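Entry-fusion complex associated protein OPG083 (Vaccinia virus, PDB 6CJ6) serves as a component of the eleven-protein poxvirus entry fusion complex, which mediates entry of the virion core into the host cytoplasm through membrane lipid mixing and pore formation. Local coordinates at residues Leu19-Gln24 with Met66-Ile71; Leu61-Met66 with Lys102-Cys107; Val140-Gly143 with Ala147-Gly150; Glu87-Asp92 with Gln152-Ser157; Val73-Leu76 with Asp81-Ala84. All coordinates share one frame; numbering follows the deposited sequence.

Interaction 1: residues Leu19-Gln24 with Met66-Ile71; sequences LQKLAQ and MVESFI. With PDO (1,3-propandiol), chain X.
K21 of helix 10-24 reaches across to E68 and S69 of helix 59-74, joining two helices of the alpha-helical part of the L1R/F9L fold. The backbones stay well apart, with the CA atoms of K21 and S69 8.7 Å from each other, so one long side chain spans most of the gap.

Van der Waals packing comes first. K21 leaves its helix with CG beside the backbone N (chi1 -59°) and then bends at three successive torsions, which lays its methylenes along the hydroxyl of S69: CD of K21 lies 3.2 Å from OG of S69. The next methylene, CE of K21, rests on CB of E68 at 3.7 Å.

Hydrogen bonding is directed elsewhere. No hydrogen bond links the two segments; S69 OG is engaged by L65 O, one turn back in its own helix, and by S17 OG of helix 10-24, while K21 meets this hydroxyl with its CD and CE methylenes.

Electrostatics add a looser attraction. NZ of K21 is 4.3 Å from OE1 of E68, too far for a salt bridge, and makes a long, weak ion pair with E72; the acidic pair probably favours the charged lysine without fixing its end.

The firm polar partner is a bound 1,3-propanediol held also by S17 O. Its C3 carbon lies 3.2 Å from OE1 of Q20, and its terminal hydroxyl O3 accepts a hydrogen bond from K21 NZ at 2.6 Å.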
# COMPACT_ATOMS: atom_id res chain seq x y z
N LEU A 19 -2.04 -7.29 5.20
CA LEU A 19 -1.15 -8.44 5.35
C LEU A 19 -1.91 -9.67 5.85
O LEU A 19 -1.63 -10.79 5.41
CB LEU A 19 0.02 -8.10 6.27
CG LEU A 19 1.05 -7.12 5.70
CD1 LEU A 19 2.09 -6.75 6.74
CD2 LEU A 19 1.71 -7.70 4.46
N GLN A 20 -2.86 -9.49 6.77
CA GLN A 20 -3.69 -10.60 7.22
C GLN A 20 -4.39 -11.28 6.05
O GLN A 20 -4.39 -12.51 5.94
CB GLN A 20 -4.73 -10.11 8.23
CG GLN A 20 -4.24 -9.96 9.65
CD GLN A 20 -5.38 -9.72 10.62
OE1 GLN A 20 -6.54 -9.95 10.29
NE2 GLN A 20 -5.06 -9.26 11.82
N LYS A 21 -4.99 -10.48 5.17
CA LYS A 21 -5.72 -11.04 4.04
C LYS A 21 -4.78 -11.73 3.06
O LYS A 21 -5.14 -12.76 2.48
CB LYS A 21 -6.51 -9.93 3.35
CG LYS A 21 -7.51 -9.22 4.26
CD LYS A 21 -7.68 -7.76 3.84
CE LYS A 21 -9.12 -7.31 3.92
NZ LYS A 21 -9.66 -7.30 5.31
N LEU A 22 -3.58 -11.18 2.86
CA LEU A 22 -2.62 -11.80 1.95
C LEU A 22 -2.22 -13.19 2.42
O LEU A 22 -2.06 -14.11 1.61
CB LEU A 22 -1.39 -10.91 1.79
CG LEU A 22 -1.55 -9.59 1.05
CD1 LEU A 22 -0.22 -8.86 0.96
CD2 LEU A 22 -2.13 -9.81 -0.34
N ALA A 23 -2.04 -13.36 3.73
CA ALA A 23 -1.63 -14.66 4.26
C ALA A 23 -2.71 -15.71 4.08
O ALA A 23 -2.39 -16.88 3.81
CB ALA A 23 -1.25 -14.53 5.74
N GLN A 24 -3.98 -15.33 4.21
CA GLN A 24 -5.06 -16.29 4.03
C GLN A 24 -5.21 -16.68 2.56
O GLN A 24 -5.37 -17.87 2.25
CB GLN A 24 -6.37 -15.72 4.56
CG GLN A 24 -6.28 -15.21 5.98
CD GLN A 24 -7.56 -14.57 6.45
OE1 GLN A 24 -8.61 -14.68 5.81
NE2 GLN A 24 -7.49 -13.88 7.58
N MET A 66 -6.82 -5.21 -1.26
CA MET A 66 -6.28 -3.86 -1.13
C MET A 66 -7.39 -2.85 -0.91
O MET A 66 -7.25 -1.91 -0.11
CB MET A 66 -5.50 -3.53 -2.40
CG MET A 66 -4.68 -2.27 -2.39
SD MET A 66 -3.22 -2.53 -3.42
CE MET A 66 -2.05 -2.96 -2.15
N VAL A 67 -8.51 -3.01 -1.61
CA VAL A 67 -9.62 -2.07 -1.47
C VAL A 67 -10.42 -2.34 -0.21
O VAL A 67 -10.85 -1.40 0.48
CB VAL A 67 -10.48 -2.06 -2.75
CG1 VAL A 67 -11.82 -1.39 -2.48
CG2 VAL A 67 -9.75 -1.33 -3.86
N GLU A 68 -10.63 -3.61 0.14
CA GLU A 68 -11.30 -3.94 1.39
C GLU A 68 -10.60 -3.27 2.56
O GLU A 68 -11.25 -2.63 3.41
CB GLU A 68 -11.32 -5.46 1.61
CG GLU A 68 -12.09 -6.27 0.59
CD GLU A 68 -12.21 -7.73 1.00
OE1 GLU A 68 -12.57 -8.00 2.17
OE2 GLU A 68 -11.93 -8.62 0.16
N SER A 69 -9.27 -3.38 2.62
CA SER A 69 -8.52 -2.80 3.72
C SER A 69 -8.63 -1.28 3.72
O SER A 69 -8.76 -0.66 4.78
CB SER A 69 -7.06 -3.23 3.64
OG SER A 69 -6.93 -4.65 3.62
N PHE A 70 -8.59 -0.66 2.54
CA PHE A 70 -8.70 0.79 2.45
C PHE A 70 -10.03 1.28 3.01
O PHE A 70 -10.07 2.20 3.83
CB PHE A 70 -8.52 1.25 1.00
CG PHE A 70 -8.70 2.73 0.81
CD1 PHE A 70 -7.67 3.61 1.11
CD2 PHE A 70 -9.89 3.24 0.31
CE1 PHE A 70 -7.83 4.97 0.93
CE2 PHE A 70 -10.06 4.60 0.13
CZ PHE A 70 -9.03 5.47 0.44
N ILE A 71 -11.13 0.67 2.56
CA ILE A 71 -12.44 1.05 3.08
C ILE A 71 -12.52 0.78 4.58
O ILE A 71 -13.00 1.62 5.35
CB ILE A 71 -13.55 0.30 2.31
CG1 ILE A 71 -13.61 0.81 0.86
CG2 ILE A 71 -14.88 0.45 3.01
CD1 ILE A 71 -14.31 -0.15 -0.08
C1 PDO X . -7.82 -5.81 10.55
O1 PDO X . -6.54 -5.18 10.46
C2 PDO X . -8.32 -6.15 9.15
C3 PDO X . -7.87 -7.55 8.74
O3 PDO X . -8.21 -7.78 7.37

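Interaction 2: residues Leu61-Met66 with Lys102-Cys107; sequences LSFTLM and KLEKNC. With PDO (1,3-propandiol), chain Y; MOH (methanol), chain B; PGO (S-1,2-propanediol), chain C.
F63 of helix 59-74 inserts its ring against E104, L103 and C107 of helix 102-113. The short helical segments run roughly antiparallel, their axes 11.0 Å apart and inclined at 146°.

At the root, CB of F63 touches OE1 of E104 at 3.3 Å. CG and CD2 come next, both under the glutamate carboxylate: CD of E104 lies 3.6 Å from each, and the carboxylate plane is only 14° from that of the ring, a flat stacked arrangement. Toward the middle of the ring the covering atom becomes CB of E104, 3.7 Å from the centroid and almost directly over it, a CH-pi contact. E104 can follow the ring because its chain is extended from a CG anti to the backbone N (chi1 175°). At the ring edge, near its plane, CE1 meets CG of L103 at 4.0 Å. Finally the tip, CZ of F63, packs on CB of C107 at 3.9 Å, with the cysteine sulfur also lying at the edge, 5.4 Å from the centroid.

R60 holds the carboxylate over the ring by a salt bridge to OE1; a methanol, probably from the crystallisation liquor, also donates to that oxygen. The phenylalanine thus sits in a buried three-helix junction, a sulfur-aromatic arrangement within the helical part of this L1R/F9L-family protein, where the C107-C149 disulfide joins helices 102-113 and 145-158.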
# COMPACT_ATOMS: atom_id res chain seq x y z
N LEU A 61 -7.04 -9.99 -7.44
CA LEU A 61 -7.19 -10.41 -6.05
C LEU A 61 -6.45 -9.47 -5.12
O LEU A 61 -6.92 -9.18 -4.01
CB LEU A 61 -6.67 -11.84 -5.88
CG LEU A 61 -6.52 -12.39 -4.46
CD1 LEU A 61 -7.85 -12.35 -3.72
CD2 LEU A 61 -5.95 -13.80 -4.49
N SER A 62 -5.28 -8.99 -5.54
CA SER A 62 -4.53 -8.02 -4.74
C SER A 62 -5.36 -6.76 -4.52
O SER A 62 -5.61 -6.36 -3.39
CB SER A 62 -3.21 -7.69 -5.43
OG SER A 62 -2.41 -8.84 -5.60
N PHE A 63 -5.82 -6.15 -5.62
CA PHE A 63 -6.60 -4.92 -5.51
C PHE A 63 -7.89 -5.12 -4.73
O PHE A 63 -8.37 -4.19 -4.08
CB PHE A 63 -6.89 -4.36 -6.91
CG PHE A 63 -5.81 -3.46 -7.43
CD1 PHE A 63 -5.71 -2.15 -6.99
CD2 PHE A 63 -4.90 -3.91 -8.37
CE1 PHE A 63 -4.73 -1.31 -7.47
CE2 PHE A 63 -3.91 -3.08 -8.85
CZ PHE A 63 -3.82 -1.78 -8.40
N THR A 64 -8.48 -6.32 -4.78
CA THR A 64 -9.71 -6.56 -4.03
C THR A 64 -9.48 -6.47 -2.53
O THR A 64 -10.16 -5.70 -1.84
CB THR A 64 -10.32 -7.91 -4.42
OG1 THR A 64 -10.71 -7.88 -5.80
CG2 THR A 64 -11.54 -8.20 -3.58
N LEU A 65 -8.52 -7.23 -2.01
CA LEU A 65 -8.17 -7.12 -0.59
C LEU A 65 -7.53 -5.77 -0.29
O LEU A 65 -7.67 -5.25 0.83
CB LEU A 65 -7.23 -8.25 -0.19
CG LEU A 65 -7.71 -9.68 -0.42
CD1 LEU A 65 -6.58 -10.67 -0.18
CD2 LEU A 65 -8.89 -10.00 0.48
N MET A 66 -6.82 -5.21 -1.26
CA MET A 66 -6.28 -3.86 -1.13
C MET A 66 -7.39 -2.85 -0.91
O MET A 66 -7.25 -1.91 -0.11
CB MET A 66 -5.50 -3.53 -2.40
CG MET A 66 -4.68 -2.27 -2.39
SD MET A 66 -3.22 -2.53 -3.42
CE MET A 66 -2.05 -2.96 -2.15
N LYS A 102 -10.96 3.15 -10.15
CA LYS A 102 -10.14 3.98 -11.02
C LYS A 102 -8.66 3.83 -10.69
O LYS A 102 -7.81 3.88 -11.60
CB LYS A 102 -10.58 5.44 -10.89
CG LYS A 102 -9.58 6.47 -11.39
CD LYS A 102 -10.17 7.86 -11.27
CE LYS A 102 -9.09 8.93 -11.22
NZ LYS A 102 -9.68 10.25 -10.91
N LEU A 103 -8.32 3.63 -9.42
CA LEU A 103 -6.94 3.38 -9.04
C LEU A 103 -6.37 2.20 -9.82
O LEU A 103 -5.31 2.32 -10.45
CB LEU A 103 -6.85 3.11 -7.53
CG LEU A 103 -5.51 2.54 -7.04
CD1 LEU A 103 -4.39 3.55 -7.22
CD2 LEU A 103 -5.61 2.09 -5.59
N GLU A 104 -7.08 1.07 -9.82
CA GLU A 104 -6.58 -0.13 -10.48
C GLU A 104 -6.46 0.07 -11.98
O GLU A 104 -5.48 -0.37 -12.60
CB GLU A 104 -7.48 -1.31 -10.15
CG GLU A 104 -7.13 -2.59 -10.89
CD GLU A 104 -7.86 -3.79 -10.34
OE1 GLU A 104 -8.77 -3.60 -9.50
OE2 GLU A 104 -7.52 -4.92 -10.73
N LYS A 105 -7.45 0.72 -12.60
CA LYS A 105 -7.34 1.00 -14.02
C LYS A 105 -6.19 1.95 -14.31
O LYS A 105 -5.46 1.77 -15.29
CB LYS A 105 -8.67 1.56 -14.55
CG LYS A 105 -9.80 0.54 -14.54
CD LYS A 105 -11.13 1.17 -14.88
CE LYS A 105 -12.25 0.12 -14.87
NZ LYS A 105 -13.59 0.76 -15.01
N ASN A 106 -6.00 2.96 -13.46
CA ASN A 106 -4.86 3.85 -13.63
C ASN A 106 -3.54 3.09 -13.51
O ASN A 106 -2.62 3.30 -14.30
CB ASN A 106 -4.92 4.99 -12.60
CG ASN A 106 -4.08 6.18 -12.99
OD1 ASN A 106 -4.44 6.95 -13.88
ND2 ASN A 106 -2.95 6.36 -12.32
N CYS A 107 -3.46 2.18 -12.54
CA CYS A 107 -2.26 1.36 -12.39
C CYS A 107 -2.09 0.39 -13.55
O CYS A 107 -0.98 0.26 -14.10
CB CYS A 107 -2.30 0.61 -11.06
SG CYS A 107 -1.90 1.62 -9.62
C1 PDO Y . -4.20 -1.96 -18.61
O1 PDO Y . -4.47 -3.13 -19.38
C2 PDO Y . -5.24 -0.89 -18.92
C3 PDO Y . -5.62 -0.11 -17.67
O3 PDO Y . -6.86 0.56 -17.88
C MOH B . -10.50 -2.98 -6.85
O MOH B . -9.91 -2.10 -7.78
C1 PGO C . -13.85 5.35 -8.27
C2 PGO C . -13.36 6.74 -7.94
C3 PGO C . -14.59 7.36 -7.41
O1 PGO C . -13.42 4.45 -9.27
O2 PGO C . -12.86 7.56 -9.01

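Interaction 3: residues Val140-Gly143 with Ala147-Gly150; sequences VNTG and ANCG. Unlike the reference sequence in segment 147-150: A147 (reference Arg). With MOH (methanol), chain D.
N141 and N148 face each other where strand 133-141 turns into helix 145-158, a tight strand-turn-helix connection with their CA atoms 6.3 Å apart. The strand ends at N141, T142 is already in the turn, and G143 continues it with positive phi. OD1 of N141 accepts from N of G143 at 2.9 Å, which makes an Asx turn.

The same oxygen is gripped from the other face of its plane by the helix: ND2 of N148 donates to OD1 of N141 at 2.8 Å along a nearly straight bond (165°), with the acceptor lying in the plane of the N148 amide. With CG anti to the backbone N (chi1 174°), the end of N141 comes back to the helix although its CB points away from it; the two amide planes stand 52° apart. Outside the pair, N141 ND2 goes to N53 OD1 and I35 O, and N148 ND2 also to Q120 OE1, so both amides are pinned in orientation.

The other end of N148 is held more loosely, OD1 receiving a weak bond from T142 N at 3.4 Å. A methanol lies beside it, its carbon against the threonine side chain. A147, which differs from the reference sequence, places CB 3.4 Å from OG1 of T142.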
# COMPACT_ATOMS: atom_id res chain seq x y z
N VAL A 140 5.04 -4.43 0.82
CA VAL A 140 4.92 -5.83 0.42
C VAL A 140 4.84 -5.90 -1.10
O VAL A 140 4.02 -5.22 -1.73
CB VAL A 140 3.71 -6.51 1.09
CG1 VAL A 140 2.44 -5.71 0.90
CG2 VAL A 140 3.54 -7.93 0.56
N ASN A 141 5.70 -6.73 -1.69
CA ASN A 141 5.68 -6.99 -3.12
C ASN A 141 4.74 -8.16 -3.39
O ASN A 141 4.92 -9.24 -2.82
CB ASN A 141 7.08 -7.35 -3.62
CG ASN A 141 7.09 -7.78 -5.07
OD1 ASN A 141 6.35 -7.23 -5.89
ND2 ASN A 141 7.90 -8.78 -5.40
N THR A 142 3.75 -7.95 -4.25
CA THR A 142 2.87 -9.04 -4.68
C THR A 142 3.19 -9.53 -6.08
O THR A 142 2.34 -10.17 -6.71
CB THR A 142 1.40 -8.67 -4.54
OG1 THR A 142 1.14 -7.44 -5.24
CG2 THR A 142 1.01 -8.56 -3.07
N GLY A 143 4.39 -9.26 -6.59
CA GLY A 143 4.80 -9.80 -7.87
C GLY A 143 4.01 -9.29 -9.05
O GLY A 143 4.01 -9.93 -10.11
N ALA A 147 -0.27 -4.07 -9.20
CA ALA A 147 -0.63 -4.12 -7.78
C ALA A 147 0.36 -3.32 -6.94
O ALA A 147 -0.05 -2.62 -6.00
CB ALA A 147 -0.73 -5.56 -7.30
N ASN A 148 1.65 -3.43 -7.24
CA ASN A 148 2.64 -2.60 -6.54
C ASN A 148 2.36 -1.12 -6.76
O ASN A 148 2.58 -0.30 -5.85
CB ASN A 148 4.05 -2.94 -7.01
CG ASN A 148 4.54 -4.28 -6.50
OD1 ASN A 148 3.98 -4.85 -5.56
ND2 ASN A 148 5.61 -4.79 -7.11
N CYS A 149 1.89 -0.75 -7.95
CA CYS A 149 1.47 0.62 -8.19
C CYS A 149 0.32 1.02 -7.27
O CYS A 149 0.27 2.16 -6.79
CB CYS A 149 1.05 0.79 -9.65
SG CYS A 149 0.01 2.24 -9.96
N GLY A 150 -0.61 0.10 -7.03
CA GLY A 150 -1.71 0.40 -6.13
C GLY A 150 -1.25 0.64 -4.71
O GLY A 150 -1.69 1.58 -4.05
C MOH D . 0.19 -5.28 -3.39
O MOH D . 1.44 -4.74 -3.78

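Interaction 4: residues Glu87-Asp92 with Gln152-Ser157; sequences EEIGID and QTIVKS. With PDO (1,3-propandiol), chain E; PDO (1,3-propandiol), chain Z; MOH (methanol), chain F; EDO (1,2-ethanediol), chain N.
I89, the last residue of helix 79-89, points its side chain into the face of helix 145-158 made by T153, I154 and S157. Its CG1 branch lies beside the backbone N (chi1 -73°) and runs on extended to CD1, the atom that does most of the touching. CD1 of I89 comes within 3.8 Å of CA of I154 and equally close to CB of S157, so it drops between neighbouring turns of the helix. Against the I154 side chain the approach is to CG1, at 3.9 Å; that residue shares the same extended rotamer, which carries its own CD1 away toward M66 of helix 59-74. CG2 of I89 lies alongside CG2 of T153 at a looser 4.3 Å, while the threonine hydroxyl turns back to C149 O.

S157 carries its OG anti to the backbone N (chi1 -177°), leaving CB against the isoleucine and the hydroxyl hydrogen-bonded to a 1,3-propanediol at 2.9 Å from OG to O1. That diol also lies by CB of E88, whose side chain is not modelled further.

After I89 the chain leaves the helix at G90 with positive phi, and the G90 backbone pairs with L103. The whole is apolar helix-helix packing at a glycine-terminated helix end, within the helical core of the L1R/F9L fold.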
# COMPACT_ATOMS: atom_id res chain seq x y z
N GLU A 87 -11.12 10.03 -3.21
CA GLU A 87 -11.14 10.58 -4.56
C GLU A 87 -9.73 10.85 -5.07
O GLU A 87 -9.50 10.81 -6.29
CB GLU A 87 -12.00 11.84 -4.60
CG GLU A 87 -12.10 12.49 -5.97
CD GLU A 87 -13.47 13.07 -6.25
OE1 GLU A 87 -14.42 12.72 -5.52
OE2 GLU A 87 -13.59 13.87 -7.20
N GLU A 88 -8.78 11.13 -4.18
CA GLU A 88 -7.41 11.33 -4.62
C GLU A 88 -6.75 10.02 -5.02
O GLU A 88 -5.97 9.97 -5.98
CB GLU A 88 -6.60 12.05 -3.54
N ILE A 89 -7.06 8.94 -4.30
CA ILE A 89 -6.48 7.64 -4.63
C ILE A 89 -7.17 7.02 -5.83
O ILE A 89 -6.53 6.37 -6.67
CB ILE A 89 -6.48 6.72 -3.39
CG1 ILE A 89 -5.42 7.18 -2.39
CG2 ILE A 89 -6.24 5.27 -3.79
CD1 ILE A 89 -5.16 6.20 -1.27
N GLY A 90 -8.49 7.22 -5.95
CA GLY A 90 -9.23 6.67 -7.06
C GLY A 90 -10.06 5.46 -6.68
O GLY A 90 -10.16 4.50 -7.45
N ILE A 91 -10.66 5.49 -5.49
CA ILE A 91 -11.50 4.41 -4.98
C ILE A 91 -12.86 4.99 -4.63
O ILE A 91 -12.95 6.01 -3.94
CB ILE A 91 -10.86 3.74 -3.75
CG1 ILE A 91 -9.55 3.04 -4.14
CG2 ILE A 91 -11.83 2.76 -3.11
CD1 ILE A 91 -8.81 2.44 -2.97
N ASP A 92 -13.92 4.34 -5.12
CA ASP A 92 -15.29 4.75 -4.81
C ASP A 92 -15.75 4.02 -3.56
O ASP A 92 -15.75 2.79 -3.52
CB ASP A 92 -16.21 4.43 -5.99
CG ASP A 92 -17.53 5.18 -5.92
OD1 ASP A 92 -18.12 5.26 -4.82
OD2 ASP A 92 -17.98 5.69 -6.97
N GLN A 152 1.70 1.65 -3.82
CA GLN A 152 2.46 2.90 -3.82
C GLN A 152 1.54 4.11 -3.68
O GLN A 152 1.77 4.98 -2.84
CB GLN A 152 3.31 3.02 -5.09
CG GLN A 152 3.67 4.46 -5.43
CD GLN A 152 4.71 4.57 -6.52
OE1 GLN A 152 5.71 3.84 -6.51
NE2 GLN A 152 4.50 5.48 -7.45
N THR A 153 0.49 4.17 -4.51
CA THR A 153 -0.47 5.26 -4.41
C THR A 153 -1.05 5.35 -3.00
O THR A 153 -1.22 6.44 -2.45
CB THR A 153 -1.58 5.07 -5.44
OG1 THR A 153 -1.00 4.76 -6.71
CG2 THR A 153 -2.42 6.34 -5.57
N ILE A 154 -1.36 4.20 -2.40
CA ILE A 154 -1.92 4.17 -1.06
C ILE A 154 -0.89 4.60 -0.02
O ILE A 154 -1.21 5.31 0.94
CB ILE A 154 -2.53 2.79 -0.77
CG1 ILE A 154 -3.78 2.57 -1.63
CG2 ILE A 154 -2.86 2.63 0.71
CD1 ILE A 154 -4.45 1.25 -1.42
N VAL A 155 0.37 4.16 -0.17
CA VAL A 155 1.42 4.61 0.74
C VAL A 155 1.51 6.13 0.75
O VAL A 155 1.38 6.77 1.79
CB VAL A 155 2.78 3.98 0.38
CG1 VAL A 155 3.90 4.69 1.13
CG2 VAL A 155 2.81 2.50 0.70
N LYS A 156 1.71 6.72 -0.43
CA LYS A 156 1.97 8.15 -0.53
C LYS A 156 0.81 9.01 -0.05
O LYS A 156 0.97 10.22 0.06
CB LYS A 156 2.36 8.49 -1.97
CG LYS A 156 3.52 7.65 -2.50
CD LYS A 156 3.95 8.10 -3.88
CE LYS A 156 4.73 9.40 -3.81
NZ LYS A 156 5.04 9.93 -5.17
N SER A 157 -0.35 8.41 0.24
CA SER A 157 -1.50 9.14 0.76
C SER A 157 -1.74 8.85 2.24
O SER A 157 -1.77 9.78 3.05
CB SER A 157 -2.75 8.84 -0.07
OG SER A 157 -3.85 9.61 0.38
C1 PDO E . -20.96 5.57 -7.62
O1 PDO E . -20.67 5.25 -6.25
C2 PDO E . -21.63 6.94 -7.69
C3 PDO E . -21.17 7.70 -8.92
O3 PDO E . -21.54 9.08 -8.79
C1 PDO Z . -3.15 12.71 -1.91
O1 PDO Z . -4.23 11.97 -1.34
C2 PDO Z . -2.95 12.30 -3.36
C3 PDO Z . -2.47 13.47 -4.20
O3 PDO Z . -2.93 13.32 -5.55
C MOH F . 7.28 5.08 -9.22
O MOH F . 7.27 3.67 -9.13
C1 EDO N . 5.64 13.12 -3.20
O1 EDO N . 4.47 12.49 -3.71
C2 EDO N . 6.86 12.68 -4.01
O2 EDO N . 8.02 12.71 -3.18

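Interaction 5: residues Val73-Leu76 with Asp81-Ala84; sequences VISL and DRRA. Unlike the reference sequence in segment 81-84: A84 (reference Arg).
The turn between the consecutive helices 59-74 and 79-89 brings the carbonyls of I74 and S75 against the side chain of R82; CA of I74 and CA of R82 are 6.0 Å apart.

R82 starts with CG beside its backbone N, runs extended through the next bond, then turns sharply at chi3 (-102°), which lays the guanidinium beneath the S75 carbonyl. Along the way CG of R82 is pressed on O of I74 at 3.0 Å, a tight approach, and CD of R82 sits 3.4 Å from the same oxygen. The two side chains meet more loosely, CG2 of I74 to CG of R82 at 4.3 Å. CD of R82 also touches CA of S75 at 3.7 Å.

At the tip, O of S75 stands over one face of the guanidinium, 3.1 Å above its plane and displaced toward the rim. NH1 of R82 is the nearest nitrogen, 3.2 Å from O of S75, yet the carbonyl lies above the flat group and not ahead of an N-H, so no hydrogen bond forms; the attraction is probably electrostatic, a partial negative charge above a delocalised positive one.

NE makes a weak bond to P78 O in the connection, and NH2 a long, weak ion pair with E79 at the start of its own helix. S75 OG meanwhile turns back to I71 O, one turn earlier. Arginine thus reaches across a short helix-to-helix turn, packing against the carbonyls of I74 and S75, a local arrangement at the periphery of the helical part of the fold.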
# COMPACT_ATOMS: atom_id res chain seq x y z
N VAL A 73 -10.15 0.75 6.80
CA VAL A 73 -9.32 1.64 7.59
C VAL A 73 -9.79 3.09 7.49
O VAL A 73 -9.77 3.83 8.48
CB VAL A 73 -7.84 1.47 7.20
CG1 VAL A 73 -7.04 2.72 7.56
CG2 VAL A 73 -7.26 0.25 7.90
N ILE A 74 -10.23 3.51 6.30
CA ILE A 74 -10.60 4.90 6.10
C ILE A 74 -11.85 5.29 6.88
O ILE A 74 -12.06 6.48 7.16
CB ILE A 74 -10.72 5.24 4.60
CG1 ILE A 74 -10.28 6.67 4.33
CG2 ILE A 74 -12.15 5.01 4.11
CD1 ILE A 74 -8.80 6.89 4.56
N SER A 75 -12.68 4.32 7.27
CA SER A 75 -13.92 4.63 7.98
C SER A 75 -13.67 5.29 9.32
O SER A 75 -14.59 5.92 9.87
CB SER A 75 -14.76 3.37 8.15
OG SER A 75 -15.18 2.86 6.90
N LEU A 76 -12.46 5.18 9.87
CA LEU A 76 -12.13 5.81 11.14
C LEU A 76 -11.90 7.32 11.00
O LEU A 76 -11.50 7.96 11.98
CB LEU A 76 -10.90 5.13 11.76
CG LEU A 76 -11.10 3.64 12.06
CD1 LEU A 76 -9.80 2.97 12.46
CD2 LEU A 76 -12.16 3.46 13.15
N ASP A 81 -13.42 13.85 5.32
CA ASP A 81 -12.05 13.38 5.18
C ASP A 81 -12.00 12.07 4.40
O ASP A 81 -11.07 11.86 3.61
CB ASP A 81 -11.40 13.22 6.55
CG ASP A 81 -11.24 14.54 7.28
OD1 ASP A 81 -10.62 15.46 6.70
OD2 ASP A 81 -11.75 14.67 8.41
N ARG A 82 -12.99 11.20 4.59
CA ARG A 82 -13.00 9.91 3.90
C ARG A 82 -13.15 10.10 2.40
O ARG A 82 -12.34 9.58 1.61
CB ARG A 82 -14.13 9.04 4.45
CG ARG A 82 -13.88 8.52 5.84
CD ARG A 82 -15.07 7.72 6.36
NE ARG A 82 -15.87 8.50 7.30
CZ ARG A 82 -16.82 7.99 8.07
NH1 ARG A 82 -17.10 6.69 8.03
NH2 ARG A 82 -17.50 8.78 8.90
N ARG A 83 -14.19 10.81 1.97
CA ARG A 83 -14.45 10.96 0.55
C ARG A 83 -13.34 11.73 -0.16
O ARG A 83 -13.06 11.46 -1.33
CB ARG A 83 -15.80 11.64 0.32
CG ARG A 83 -16.87 10.82 0.77
N ALA A 84 -12.70 12.67 0.53
CA ALA A 84 -11.66 13.47 -0.09
C ALA A 84 -10.46 12.60 -0.48
O ALA A 84 -10.00 12.63 -1.62
CB ALA A 84 -11.23 14.60 0.84

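How the interactions relate
From the N terminus, helix 10-24 meets helix 59-74 in interaction 1, closing a loop that includes strands 36-41, 43-44 and 47-53. Interaction 2 crosses it, sharing M66, and brings helix 102-113 to the same helix 59-74. Within that second loop lies interaction 5, the short turn into helix 79-89. Helix 79-89 then opens interaction 4, which crosses interaction 2 and reaches helix 145-158, with G90 and L103 probably hydrogen-bonded between them. Interaction 3, enclosed by interaction 4, joins strand 133-141 to helix 145-158, and the C107-C149 disulfide ties it to interaction 2. Together they tie the helices to one another and, through interaction 3, to strand 133-141.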